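Local coordinates for protein MGS-M5 (Unidentified, PDB 4Q3N) that probably catalyses the NAD-dependent interconversion of pyruvate and L-lactate, as a tetrameric member of the lactate/malate dehydrogenase family, at residues G190-P193 with D199-D202; D196-D199 with E203-F206; V182-A187 with E207-I212. All coordinates share one frame; numbering follows the deposited sequence. Where two conformers were deposited one is given.

Contact 1: residues G190-P193 with D199-D202. With NA (sodium ion), chain B; ACT (acetate ion), chain E.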
loop_
_atom_site.group_PDB
_atom_site.type_symbol
_atom_site.label_atom_id
_atom_site.label_comp_id
_atom_site.label_asym_id
_atom_site.label_seq_id
_atom_site.Cartn_x
_atom_site.Cartn_y
_atom_site.Cartn_z
ATOM N N GLY A 190 -9.913 9.754 19.278
ATOM C CA GLY A 190 -11.030 8.984 18.751
ATOM C C GLY A 190 -12.166 9.991 18.638
ATOM O O GLY A 190 -12.056 10.991 17.931
ATOM N N ALA A 191 -13.228 9.793 19.394
ATOM C CA ALA A 191 -14.312 10.777 19.378
ATOM C C ALA A 191 -14.402 11.498 20.736
ATOM O O ALA A 191 -15.292 12.292 20.967
ATOM C CB ALA A 191 -15.620 10.085 19.056
ATOM N N LYS A 192 -13.500 11.161 21.635
ATOM C CA LYS A 192 -13.579 11.567 23.036
ATOM C C LYS A 192 -12.821 12.870 23.327
ATOM O O LYS A 192 -11.624 12.932 23.099
ATOM C CB LYS A 192 -13.010 10.435 23.897
ATOM C CG LYS A 192 -12.912 10.710 25.384
ATOM C CD LYS A 192 -12.702 9.417 26.196
ATOM C CE LYS A 192 -12.680 9.715 27.706
ATOM N NZ LYS A 192 -12.281 8.496 28.493
ATOM N N PRO A 193 -13.509 13.915 23.841
ATOM C CA PRO A 193 -12.808 15.192 24.099
ATOM C C PRO A 193 -11.586 15.005 24.994
ATOM O O PRO A 193 -11.607 14.180 25.934
ATOM C CB PRO A 193 -13.872 16.045 24.808
ATOM C CG PRO A 193 -15.208 15.456 24.332
ATOM C CD PRO A 193 -14.930 13.972 24.229
ATOM N N ASP A 199 -9.436 13.356 32.441
ATOM C CA ASP A 199 -10.122 12.890 33.658
ATOM C C ASP A 199 -10.070 11.387 33.828
ATOM O O ASP A 199 -10.088 10.896 34.937
ATOM C CB ASP A 199 -11.587 13.330 33.677
ATOM C CG ASP A 199 -11.745 14.806 33.967
ATOM O OD1 ASP A 199 -10.782 15.424 34.486
ATOM O OD2 ASP A 199 -12.828 15.345 33.663
ATOM N N SER A 200 -10.038 10.656 32.723
ATOM C CA SER A 200 -10.150 9.185 32.750
ATOM C C SER A 200 -8.841 8.465 32.992
ATOM O O SER A 200 -8.786 7.443 33.660
ATOM C CB SER A 200 -10.702 8.690 31.401
ATOM O OG SER A 200 -12.088 8.872 31.394
ATOM N N MET A 201 -7.801 8.979 32.348
ATOM C CA MET A 201 -6.518 8.328 32.279
ATOM C C MET A 201 -5.518 8.955 33.247
ATOM O O MET A 201 -5.207 10.139 33.132
ATOM C CB MET A 201 -5.953 8.417 30.836
ATOM C CG MET A 201 -6.921 7.801 29.775
ATOM S SD MET A 201 -5.974 7.619 28.261
ATOM C CE MET A 201 -5.208 6.037 28.672
ATOM N N ASP A 202 -4.967 8.143 34.128
ATOM C CA ASP A 202 -3.847 8.583 34.970
ATOM C C ASP A 202 -2.626 8.948 34.157
ATOM O O ASP A 202 -1.779 9.685 34.648
ATOM C CB ASP A 202 -3.482 7.503 35.951
ATOM C CG ASP A 202 -4.533 7.362 37.051
ATOM O OD1 ASP A 202 -5.235 8.365 37.311
ATOM O OD2 ASP A 202 -4.682 6.261 37.628
HETATM NA NA NA B . -5.349 12.371 34.174
HETATM C C ACT E . -9.260 6.783 26.726
HETATM O O ACT E . -9.876 7.798 27.171
HETATM O OXT ACT E . -9.352 5.723 27.405
HETATM C CH3 ACT E . -8.413 6.804 25.486
HETATM O O HOH W 1 -6.593 10.945 36.078
HETATM O O HOH W 2 -3.418 12.303 35.643
HETATM O O HOH W 3 -5.685 14.193 35.601
#
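The flat group beside the meeting of Lys-192 and Ser-200 is the carboxylate of an acetate ion, probably from the crystallisation liquor. Met-201 lies over one of its faces, with SD 3.7 Å from the acetate carbon C and almost straight above it. The lysine comes from the other side of the plane: NZ, tilted about 22° out of it, donates a hydrogen bond to acetate O over 2.8 Å. The same ammonium reaches Ser-200, where NZ lies 2.9 Å from OG. That bond is weak, for NZ stands nearly at right angles to the CB-OG bond of the serine. With CG anti to the backbone N (chi1 176°) and every later torsion extended, the lysine chain runs straight from the edge strand 192-193 to the end of helix 194-200, and this is how it bridges backbones whose nearest CA atoms, Lys-192 CA and Ser-200 CA, are 10.6 Å apart. Lys-287 O of the second subunit takes a further hydrogen bond from NZ, and His-284 of that subunit binds the acetate as well. Beyond the serine the chain leaves the helix at Met-201, whose O holds a sodium ion at 2.5 Å. The acetate marks what may be a small anion-binding niche at a subunit interface of the C-terminal domain, next to a cation site made by carbonyls at a helix C-terminus.

Contact 2: residues D196-D199 with E203-F206. With NA (sodium ion), chain B.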
loop_
_atom_site.group_PDB
_atom_site.type_symbol
_atom_site.label_atom_id
_atom_site.label_comp_id
_atom_site.label_asym_id
_atom_site.label_seq_id
_atom_site.Cartn_x
_atom_site.Cartn_y
_atom_site.Cartn_z
ATOM N N ASP A 196 -11.984 14.991 28.762
ATOM C CA ASP A 196 -12.494 13.724 29.303
ATOM C C ASP A 196 -11.390 12.676 29.385
ATOM O O ASP A 196 -11.364 11.873 30.305
ATOM C CB ASP A 196 -13.643 13.180 28.450
ATOM C CG ASP A 196 -14.851 14.085 28.451
ATOM O OD1 ASP A 196 -14.895 15.020 29.274
ATOM O OD2 ASP A 196 -15.768 13.833 27.633
ATOM N N VAL A 197 -10.497 12.680 28.410
ATOM C CA VAL A 197 -9.342 11.761 28.415
ATOM C C VAL A 197 -8.490 12.016 29.634
ATOM O O VAL A 197 -8.182 11.095 30.382
ATOM C CB VAL A 197 -8.517 11.886 27.147
ATOM C CG1 VAL A 197 -7.289 11.008 27.243
ATOM C CG2 VAL A 197 -9.391 11.432 25.908
ATOM N N ILE A 198 -8.167 13.281 29.879
ATOM C CA ILE A 198 -7.446 13.669 31.111
ATOM C C ILE A 198 -8.120 13.198 32.373
ATOM O O ILE A 198 -7.483 12.685 33.300
ATOM C CB ILE A 198 -7.290 15.197 31.151
ATOM C CG1 ILE A 198 -6.379 15.612 29.996
ATOM C CG2 ILE A 198 -6.730 15.663 32.494
ATOM C CD1 ILE A 198 -6.154 17.099 29.901
ATOM N N ASP A 199 -9.436 13.356 32.441
ATOM C CA ASP A 199 -10.122 12.890 33.658
ATOM C C ASP A 199 -10.070 11.387 33.828
ATOM O O ASP A 199 -10.088 10.896 34.937
ATOM C CB ASP A 199 -11.587 13.330 33.677
ATOM C CG ASP A 199 -11.745 14.806 33.967
ATOM O OD1 ASP A 199 -10.782 15.424 34.486
ATOM O OD2 ASP A 199 -12.828 15.345 33.663
ATOM N N GLU A 203 -2.565 8.440 32.919
ATOM C CA GLU A 203 -1.448 8.663 31.995
ATOM C C GLU A 203 -1.248 10.117 31.547
ATOM O O GLU A 203 -0.196 10.451 31.034
ATOM C CB GLU A 203 -1.631 7.808 30.731
ATOM C CG GLU A 203 -1.388 6.313 30.940
ATOM C CD GLU A 203 -2.605 5.538 31.512
ATOM O OE1 GLU A 203 -3.636 6.148 31.876
ATOM O OE2 GLU A 203 -2.510 4.297 31.599
ATOM N N ILE A 204 -2.270 10.963 31.645
ATOM C CA ILE A 204 -2.139 12.329 31.131
ATOM C C ILE A 204 -2.885 13.313 32.044
ATOM O O ILE A 204 -3.997 13.055 32.500
ATOM C CB ILE A 204 -2.605 12.454 29.664
ATOM C CG1 ILE A 204 -2.168 13.794 29.064
ATOM C CG2 ILE A 204 -4.134 12.186 29.494
ATOM C CD1 ILE A 204 -2.097 13.763 27.494
ATOM N N SER A 205 -2.208 14.421 32.359
ATOM C CA SER A 205 -2.764 15.424 33.261
ATOM C C SER A 205 -2.728 16.805 32.612
ATOM O O SER A 205 -2.079 17.009 31.585
ATOM C CB SER A 205 -1.993 15.469 34.600
ATOM O OG SER A 205 -1.986 14.221 35.271
ATOM N N PHE A 206 -3.413 17.762 33.231
ATOM C CA PHE A 206 -3.367 19.156 32.779
ATOM C C PHE A 206 -1.925 19.671 32.647
ATOM O O PHE A 206 -1.603 20.348 31.682
ATOM C CB PHE A 206 -4.184 20.027 33.737
ATOM C CG PHE A 206 -4.400 21.431 33.258
ATOM C CD1 PHE A 206 -5.434 21.726 32.362
ATOM C CD2 PHE A 206 -3.593 22.481 33.730
ATOM C CE1 PHE A 206 -5.642 23.059 31.918
ATOM C CE2 PHE A 206 -3.789 23.805 33.300
ATOM C CZ PHE A 206 -4.807 24.102 32.398
HETATM NA NA NA B . -5.349 12.371 34.174
HETATM O O HOH W 2 -3.418 12.303 35.643
HETATM O O HOH W 1 -6.593 10.945 36.078
HETATM O O HOH W 3 -5.685 14.193 35.601
#
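Ile-198 O and Ile-204 O converge on one sodium ion, each 2.3 Å from the metal, and the shared cation probably eases the approach of the two oxygens, which lie 3.6 Å apart. Seen from the sodium, Ile-198 O and Ile-204 O stand about 103° apart. Met-201 O completes a set of three carbonyls on one side of the metal, and three waters fill the other, so that six oxygens make a roughly octahedral shell. Beside the metal the two segments also meet through apolar side chains. With CG1 anti to the backbone N (chi1 -167°), Ile-204 leaves CG2 between the backbone N and the carbonyl carbon, and from there the methyl meets helix 194-200, touching Val-197 CG1 and Ile-198 CG1, both at 4.1 Å from Ile-204 CG2. The two isoleucine side chains cross at about a right angle. Ile-198 CG2 lies nearer the metal, 3.8 Å from Ile-204 O, and also packs on the backbone that follows, 4.0 Å from Ser-205 CA and equally far from Phe-206 N. Tyr-160 and Ile-161 of helix 147-161 also touch Ile-204. No hydrogen bond passes directly between the two segments; the cation does that work. Because every protein ligand is a neutral main-chain oxygen, the shell itself brings no formal negative charge, and the sodium probably offsets the partial negative charge of carbonyls gathered where the helix ends, while its three waters take up the remaining coordination positions.

Contact 3: residues V182-A187 with E207-I212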
loop_
_atom_site.group_PDB
_atom_site.type_symbol
_atom_site.label_atom_id
_atom_site.label_comp_id
_atom_site.label_asym_id
_atom_site.label_seq_id
_atom_site.Cartn_x
_atom_site.Cartn_y
_atom_site.Cartn_z
ATOM N N VAL A 182 -1.658 25.578 20.653
ATOM C CA VAL A 182 -2.474 24.377 20.567
ATOM C C VAL A 182 -3.918 24.763 20.706
ATOM O O VAL A 182 -4.277 25.517 21.587
ATOM C CB VAL A 182 -2.177 23.356 21.693
ATOM C CG1 VAL A 182 -2.982 22.054 21.469
ATOM C CG2 VAL A 182 -0.706 23.082 21.819
ATOM N N CYS A 183 -4.764 24.209 19.867
ATOM C CA CYS A 183 -6.186 24.406 20.074
ATOM C C CYS A 183 -6.694 23.282 21.004
ATOM O O CYS A 183 -7.165 22.233 20.540
ATOM C CB CYS A 183 -6.907 24.403 18.714
ATOM S SG CYS A 183 -8.664 24.599 18.861
ATOM N N TRP A 184 -6.547 23.465 22.315
ATOM C CA TRP A 184 -7.006 22.424 23.241
ATOM C C TRP A 184 -8.534 22.326 23.342
ATOM O O TRP A 184 -9.026 21.308 23.777
ATOM C CB TRP A 184 -6.436 22.657 24.656
ATOM C CG TRP A 184 -4.900 22.477 24.758
ATOM C CD1 TRP A 184 -3.962 23.419 25.142
ATOM C CD2 TRP A 184 -4.177 21.269 24.525
ATOM N NE1 TRP A 184 -2.702 22.866 25.131
ATOM C CE2 TRP A 184 -2.793 21.553 24.753
ATOM C CE3 TRP A 184 -4.554 19.974 24.129
ATOM C CZ2 TRP A 184 -1.795 20.584 24.620
ATOM C CZ3 TRP A 184 -3.557 19.009 23.964
ATOM C CH2 TRP A 184 -2.189 19.322 24.198
ATOM N N SER A 185 -9.278 23.396 23.024
ATOM C CA SER A 185 -10.734 23.382 23.219
ATOM C C SER A 185 -11.408 22.431 22.221
ATOM O O SER A 185 -12.548 21.988 22.450
ATOM C CB SER A 185 -11.324 24.777 23.057
ATOM O OG SER A 185 -11.062 25.245 21.727
ATOM N N ASN A 186 -10.741 22.185 21.103
ATOM C CA ASN A 186 -11.254 21.275 20.043
ATOM C C ASN A 186 -10.295 20.119 19.805
ATOM O O ASN A 186 -9.764 19.968 18.705
ATOM C CB ASN A 186 -11.442 22.009 18.709
ATOM C CG ASN A 186 -12.616 22.963 18.701
ATOM O OD1 ASN A 186 -13.624 22.707 18.046
ATOM N ND2 ASN A 186 -12.491 24.084 19.410
ATOM N N ALA A 187 -9.995 19.349 20.838
ATOM C CA ALA A 187 -9.019 18.271 20.715
ATOM C C ALA A 187 -9.689 17.012 21.228
ATOM O O ALA A 187 -10.365 17.076 22.239
ATOM C CB ALA A 187 -7.757 18.570 21.495
ATOM N N GLU A 207 -1.033 19.314 33.580
ATOM C CA GLU A 207 0.360 19.798 33.536
ATOM C C GLU A 207 1.098 19.314 32.324
ATOM O O GLU A 207 2.019 19.979 31.835
ATOM C CB GLU A 207 1.147 19.361 34.778
ATOM C CG GLU A 207 0.653 19.986 36.073
ATOM C CD GLU A 207 -0.697 19.429 36.529
ATOM O OE1 GLU A 207 -0.887 18.187 36.493
ATOM O OE2 GLU A 207 -1.568 20.242 36.926
ATOM N N ASP A 208 0.705 18.142 31.831
ATOM C CA ASP A 208 1.403 17.579 30.697
ATOM C C ASP A 208 1.151 18.421 29.453
ATOM O O ASP A 208 1.953 18.409 28.511
ATOM C CB ASP A 208 0.951 16.108 30.457
ATOM C CG ASP A 208 1.268 15.223 31.637
ATOM O OD1 ASP A 208 2.316 15.467 32.326
ATOM O OD2 ASP A 208 0.459 14.315 31.904
ATOM N N LEU A 209 0.009 19.115 29.428
ATOM C CA LEU A 209 -0.415 19.816 28.227
ATOM C C LEU A 209 0.551 20.960 27.927
ATOM O O LEU A 209 0.956 21.152 26.799
ATOM C CB LEU A 209 -1.837 20.377 28.376
ATOM C CG LEU A 209 -2.952 19.326 28.548
ATOM C CD1 LEU A 209 -4.353 19.974 28.554
ATOM C CD2 LEU A 209 -2.826 18.237 27.508
ATOM N N GLU A 210 0.897 21.729 28.954
ATOM C CA GLU A 210 1.807 22.855 28.766
ATOM C C GLU A 210 3.163 22.311 28.362
ATOM O O GLU A 210 3.804 22.856 27.456
ATOM C CB GLU A 210 1.891 23.718 30.041
ATOM C CG GLU A 210 2.741 25.020 29.928
ATOM C CD GLU A 210 2.210 26.039 28.908
ATOM O OE1 GLU A 210 1.034 25.948 28.471
ATOM O OE2 GLU A 210 2.987 26.943 28.535
ATOM N N HIS A 211 3.571 21.192 28.960
ATOM C CA HIS A 211 4.841 20.580 28.579
ATOM C C HIS A 211 4.852 20.188 27.112
ATOM O O HIS A 211 5.816 20.421 26.392
ATOM C CB HIS A 211 5.128 19.344 29.398
ATOM C CG HIS A 211 6.396 18.677 28.987
ATOM N ND1 HIS A 211 6.428 17.511 28.262
ATOM C CD2 HIS A 211 7.683 19.041 29.157
ATOM C CE1 HIS A 211 7.680 17.171 28.026
ATOM N NE2 HIS A 211 8.463 18.091 28.551
ATOM N N ILE A 212 3.757 19.566 26.679
ATOM C CA ILE A 212 3.630 19.137 25.287
ATOM C C ILE A 212 3.700 20.330 24.325
ATOM O O ILE A 212 4.369 20.254 23.285
ATOM C CB ILE A 212 2.283 18.322 25.072
ATOM C CG1 ILE A 212 2.425 16.966 25.775
ATOM C CG2 ILE A 212 1.990 18.179 23.579
ATOM C CD1 ILE A 212 1.059 16.104 25.931
HETATM O O HOH W 4 -0.768 24.744 25.894
#
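Trp-184 and Leu-209 meet obliquely, the leucine lying over one face of the indole. Leu-209 CD2 sits 3.8 Å from the centroid of the six-membered ring, 21° off the normal, in a CH-pi contact displaced toward Trp-184 CH2, the atom it approaches most closely at 3.5 Å. Leu-209 CB follows along the same face, 3.9 Å from Trp-184 CE2. Two matching torsions set up this overlap: both residues carry CG anti to the carbonyl carbon (chi1 -67° for the tryptophan, -64° for the leucine). On the opposite face Val-182 CG1 stands 3.3 Å above the ring plane, over its centre, so the indole is clasped between methyl groups. Its rim is engaged too. Ile-212 CG2 approaches near the plane, 4.4 Å from Trp-184 CH2, and farther round NE1 donates to a water at 2.8 Å, which in turn gives a weak bond to Glu-210 OE1. Were the indole cut back to an alanine here, Leu-209 CD2 and Val-182 CG1 would probably lose the ring between them, a gap would be likely to open, and the water would lose its NE1 donor. Helix 147-161 closes the neighbourhood through Leu-153, which touches both Val-182 and Ile-212. This is plain core packing of the C-terminal domain of the lactate/malate dehydrogenase fold, in which the loop joining strands 181-182 and 188-189 meets helix 206-227 chiefly through Trp-184.

Overall arrangement
All three contacts belong to the C-terminal domain, to one side of the chain's centre. The chain enters at 182-187, runs through 190-193 and helix 194-200, turns, and enters helix 206-227 at 207-212, so contact 3 brackets the other two. Contacts 1 and 2 have centres about 6 Å apart and share Asp-199, the helix 194-200 and the sodium; Lys-192 CG packs on Val-197 CG2. Contact 2 lies about 10 Å from contact 3, joined through Ile-198 CD1 on Leu-209 CD1, whereas centres 1 and 3 are about 13 Å apart. One continuous run of the domain thus links the subunit interface, the sodium-bound turn and apolar packing between a loop and helix 206-227.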